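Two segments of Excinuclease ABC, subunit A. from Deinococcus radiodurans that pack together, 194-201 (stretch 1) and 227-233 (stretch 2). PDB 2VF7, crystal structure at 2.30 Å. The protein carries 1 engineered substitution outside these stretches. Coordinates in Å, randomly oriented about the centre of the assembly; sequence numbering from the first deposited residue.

Stretch 1 (194-201) RDILVTLG
Stretch 2 (227-233) VVPVYPG

The apolar centre of this contact is built around V228, the second residue of a strand (227-230) that runs almost perpendicular to the helix that enters stretch 1 from earlier in the chain. The two N-to-C directions make an angle of 94°, and the axes approach to 8.1 Å. V228 points its CA-to-CB bond toward the helix from an extended backbone (phi/psi -136/150) with chi1 at -52° (m). Its CG2 lies 3.8 Å from I196 CG2 and 3.7 Å from T199 CG2, while its CG1 meets L200 CD2 at 3.9 Å, so one valine touches the side chains of I196, T199 and L200. I196 and L200 both have chi1 m and chi2 t, and both set CA-to-CB sideways; the end of L200 nevertheless comes nearer to the strand.

V230 continues the apolar surface two residues on, as expected from strand alternation: V227 points away, V228 toward, P229 sideways and V230 toward again. In the register, I196 CA and V230 CA are the nearest pair, 6.3 Å apart. V230 CG1 reaches I196 CG1 at 4.3 Å and V230 CG2 packs on D195 CB at 3.8 Å; the chi1 of V230, 16°, lies between wells. The backbone is at -118/143 here and at -65/132 at P229, whose ring is C-gamma endo.

T199 joins the apolar and polar parts. With chi1 at -73° (m), its methyl faces V228 while OG1 donates a hydrogen bond to P229 O at 2.9 Å, the one direct hydrogen bond between the stretches. T199 OG1 also lies at the edge of the Y231 ring, near its plane, 4.3 Å from Y231 CD2; Y231 has chi1 -54° (m) and chi2 -90°.

A water extends this polar link. It donates to D195 O at 2.6 Å and to T199 OG1 at 2.7 Å, and accepts from Y231 N at 3.2 Å. T199 OG1 thus accepts from the water while donating to P229 O.

D195, buried and with CA-to-CB toward stretch 2 (chi1 -72°, m), brings OD2 to 4.0 Å from CA of the exposed P232, and its OD1 forms a salt bridge with R194 NH1 at 3.0 Å within the helix. Helical bonds run from V198 N to R194 O (3.2 Å) and from L200 N to I196 O (3.1 Å), with a weak one from T199 N to D195 O (3.4 Å). G201, at phi/psi 85/21, leaves the helix in a Schellman motif, with a weak bond from G201 N to V198 O (3.1 Å).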

ATOM      1  N   ARG A 194     -31.600  21.682  11.075  1.00 49.23           N
ATOM      2  CA  ARG A 194     -32.769  22.262  11.701  1.00 49.64           C
ATOM      3  C   ARG A 194     -32.386  23.446  12.549  1.00 49.85           C
ATOM      4  O   ARG A 194     -33.059  24.471  12.505  1.00 49.58           O
ATOM      5  CB  ARG A 194     -33.484  21.203  12.523  1.00 49.52           C
ATOM      6  CG  ARG A 194     -34.670  21.705  13.291  1.00 51.09           C
ATOM      7  CD  ARG A 194     -34.309  21.762  14.734  1.00 50.81           C
ATOM      8  NE  ARG A 194     -34.303  20.428  15.283  1.00 50.88           N
ATOM      9  CZ  ARG A 194     -33.870  20.139  16.492  1.00 52.11           C
ATOM     10  NH1 ARG A 194     -33.364  21.100  17.260  1.00 52.17           N
ATOM     11  NH2 ARG A 194     -33.926  18.891  16.922  1.00 52.84           N
ATOM     12  N   ASP A 195     -31.300  23.317  13.319  1.00 50.73           N
ATOM     13  CA  ASP A 195     -30.782  24.460  14.088  1.00 51.34           C
ATOM     14  C   ASP A 195     -30.154  25.549  13.244  1.00 51.20           C
ATOM     15  O   ASP A 195     -30.127  26.729  13.658  1.00 51.92           O
ATOM     16  CB  ASP A 195     -29.880  24.025  15.256  1.00 52.14           C
ATOM     17  CG  ASP A 195     -30.692  23.371  16.396  1.00 53.85           C
ATOM     18  OD1 ASP A 195     -31.934  23.552  16.422  1.00 55.72           O
ATOM     19  OD2 ASP A 195     -30.104  22.691  17.254  1.00 55.97           O
ATOM     20  N   ILE A 196     -29.673  25.179  12.056  1.00 50.84           N
ATOM     21  CA  ILE A 196     -29.205  26.183  11.100  1.00 50.30           C
ATOM     22  C   ILE A 196     -30.392  27.018  10.636  1.00 50.73           C
ATOM     23  O   ILE A 196     -30.311  28.253  10.644  1.00 51.62           O
ATOM     24  CB  ILE A 196     -28.389  25.570   9.903  1.00 50.43           C
ATOM     25  CG1 ILE A 196     -27.044  25.057  10.395  1.00 48.38           C
ATOM     26  CG2 ILE A 196     -28.182  26.603   8.751  1.00 50.07           C
ATOM     27  CD1 ILE A 196     -26.379  24.200   9.428  1.00 48.49           C
ATOM     28  N   LEU A 197     -31.487  26.360  10.248  1.00 50.63           N
ATOM     29  CA  LEU A 197     -32.724  27.058   9.880  1.00 50.66           C
ATOM     30  C   LEU A 197     -33.308  27.989  10.940  1.00 51.56           C
ATOM     31  O   LEU A 197     -33.883  29.007  10.571  1.00 52.70           O
ATOM     32  CB  LEU A 197     -33.816  26.086   9.382  1.00 50.34           C
ATOM     33  CG  LEU A 197     -33.546  25.173   8.169  1.00 49.07           C
ATOM     34  CD1 LEU A 197     -34.791  24.392   7.758  1.00 47.34           C
ATOM     35  CD2 LEU A 197     -32.993  25.979   6.992  1.00 46.53           C
ATOM     36  N   VAL A 198     -33.187  27.677  12.240  1.00 52.26           N
ATOM     37  CA  VAL A 198     -33.743  28.587  13.268  1.00 52.60           C
ATOM     38  C   VAL A 198     -32.914  29.862  13.400  1.00 53.76           C
ATOM     39  O   VAL A 198     -33.489  30.945  13.634  1.00 55.20           O
ATOM     40  CB  VAL A 198     -34.024  27.932  14.683  1.00 52.78           C
ATOM     41  CG1 VAL A 198     -34.589  26.510  14.541  1.00 50.98           C
ATOM     42  CG2 VAL A 198     -32.809  27.910  15.525  1.00 53.24           C
ATOM     43  N   THR A 199     -31.590  29.751  13.207  1.00 53.39           N
ATOM     44  CA  THR A 199     -30.685  30.921  13.141  1.00 53.32           C
ATOM     45  C   THR A 199     -31.081  31.810  11.955  1.00 53.67           C
ATOM     46  O   THR A 199     -31.112  33.037  12.040  1.00 53.91           O
ATOM     47  CB  THR A 199     -29.175  30.464  13.028  1.00 53.48           C
ATOM     48  OG1 THR A 199     -28.743  29.952  14.284  1.00 53.25           O
ATOM     49  CG2 THR A 199     -28.249  31.589  12.636  1.00 51.96           C
ATOM     50  N   LEU A 200     -31.393  31.176  10.838  1.00 54.02           N
ATOM     51  CA  LEU A 200     -31.783  31.906   9.649  1.00 53.67           C
ATOM     52  C   LEU A 200     -33.193  32.489   9.734  1.00 53.68           C
ATOM     53  O   LEU A 200     -33.595  33.206   8.830  1.00 54.70           O
ATOM     54  CB  LEU A 200     -31.678  31.014   8.414  1.00 53.26           C
ATOM     55  CG  LEU A 200     -30.304  30.645   7.881  1.00 52.21           C
ATOM     56  CD1 LEU A 200     -30.513  29.769   6.669  1.00 50.30           C
ATOM     57  CD2 LEU A 200     -29.522  31.913   7.525  1.00 51.59           C
ATOM     58  N   GLY A 201     -33.937  32.179  10.795  1.00 54.06           N
ATOM     59  CA  GLY A 201     -35.247  32.804  11.060  1.00 53.78           C
ATOM     60  C   GLY A 201     -36.413  32.142  10.339  1.00 54.55           C
ATOM     61  O   GLY A 201     -37.480  32.758  10.133  1.00 54.11           O
ATOM     62  N   VAL A 227     -22.865  29.843   6.033  1.00 51.52           N
ATOM     63  CA  VAL A 227     -22.164  29.475   7.266  1.00 51.87           C
ATOM     64  C   VAL A 227     -22.619  30.420   8.367  1.00 52.19           C
ATOM     65  O   VAL A 227     -22.351  31.619   8.291  1.00 52.70           O
ATOM     66  CB  VAL A 227     -20.631  29.600   7.105  1.00 51.64           C
ATOM     67  CG1 VAL A 227     -19.923  29.399   8.440  1.00 52.63           C
ATOM     68  CG2 VAL A 227     -20.115  28.587   6.108  1.00 51.70           C
ATOM     69  N   VAL A 228     -23.292  29.878   9.390  1.00 52.43           N
ATOM     70  CA  VAL A 228     -23.998  30.687  10.408  1.00 52.20           C
ATOM     71  C   VAL A 228     -23.781  30.197  11.844  1.00 52.06           C
ATOM     72  O   VAL A 228     -23.610  28.993  12.058  1.00 52.88           O
ATOM     73  CB  VAL A 228     -25.550  30.771  10.121  1.00 52.46           C
ATOM     74  CG1 VAL A 228     -25.812  31.228   8.693  1.00 52.08           C
ATOM     75  CG2 VAL A 228     -26.252  29.440  10.386  1.00 52.46           C
ATOM     76  N   PRO A 229     -23.814  31.115  12.831  1.00 51.34           N
ATOM     77  CA  PRO A 229     -23.613  30.745  14.235  1.00 51.10           C
ATOM     78  C   PRO A 229     -24.715  29.847  14.737  1.00 51.11           C
ATOM     79  O   PRO A 229     -25.891  30.139  14.504  1.00 51.25           O
ATOM     80  CB  PRO A 229     -23.713  32.091  14.956  1.00 51.37           C
ATOM     81  CG  PRO A 229     -24.523  32.972  14.029  1.00 49.90           C
ATOM     82  CD  PRO A 229     -24.056  32.565  12.686  1.00 51.43           C
ATOM     83  N   VAL A 230     -24.378  28.743  15.398  1.00 51.26           N
ATOM     84  CA  VAL A 230     -25.475  27.917  15.914  1.00 51.09           C
ATOM     85  C   VAL A 230     -25.552  27.739  17.415  1.00 51.18           C
ATOM     86  O   VAL A 230     -24.541  27.714  18.089  1.00 51.25           O
ATOM     87  CB  VAL A 230     -25.942  26.701  14.977  1.00 51.58           C
ATOM     88  CG1 VAL A 230     -24.937  26.354  13.873  1.00 49.16           C
ATOM     89  CG2 VAL A 230     -26.371  25.433  15.789  1.00 50.94           C
ATOM     90  N   TYR A 231     -26.774  27.712  17.936  1.00 52.30           N
ATOM     91  CA  TYR A 231     -27.049  27.698  19.374  1.00 52.50           C
ATOM     92  C   TYR A 231     -27.987  26.533  19.691  1.00 53.05           C
ATOM     93  O   TYR A 231     -29.218  26.700  19.665  1.00 52.53           O
ATOM     94  CB  TYR A 231     -27.719  29.011  19.803  1.00 52.59           C
ATOM     95  CG  TYR A 231     -26.983  30.283  19.432  1.00 51.68           C
ATOM     96  CD1 TYR A 231     -26.052  30.841  20.301  1.00 52.59           C
ATOM     97  CD2 TYR A 231     -27.234  30.944  18.233  1.00 50.97           C
ATOM     98  CE1 TYR A 231     -25.364  32.017  19.979  1.00 51.64           C
ATOM     99  CE2 TYR A 231     -26.545  32.123  17.902  1.00 50.61           C
ATOM    100  CZ  TYR A 231     -25.617  32.647  18.787  1.00 51.49           C
ATOM    101  OH  TYR A 231     -24.943  33.820  18.511  1.00 53.12           O
ATOM    102  N   PRO A 232     -27.402  25.345  19.962  1.00 53.56           N
ATOM    103  CA  PRO A 232     -28.117  24.147  20.397  1.00 53.90           C
ATOM    104  C   PRO A 232     -28.921  24.312  21.712  1.00 54.50           C
ATOM    105  O   PRO A 232     -28.450  24.946  22.659  1.00 54.80           O
ATOM    106  CB  PRO A 232     -26.994  23.125  20.587  1.00 53.58           C
ATOM    107  CG  PRO A 232     -25.883  23.606  19.713  1.00 53.64           C
ATOM    108  CD  PRO A 232     -25.950  25.088  19.844  1.00 53.76           C
ATOM    109  N   GLY A 233     -30.124  23.728  21.758  1.00 54.96           N
ATOM    110  CA  GLY A 233     -30.914  23.667  22.993  1.00 54.96           C
ATOM    111  C   GLY A 233     -31.618  24.971  23.320  1.00 55.52           C
ATOM    112  O   GLY A 233     -32.340  25.050  24.310  1.00 55.81           O
TER
HETATM  113  O   HOH W   1     -29.221  27.838  15.880  1.00 30.42           O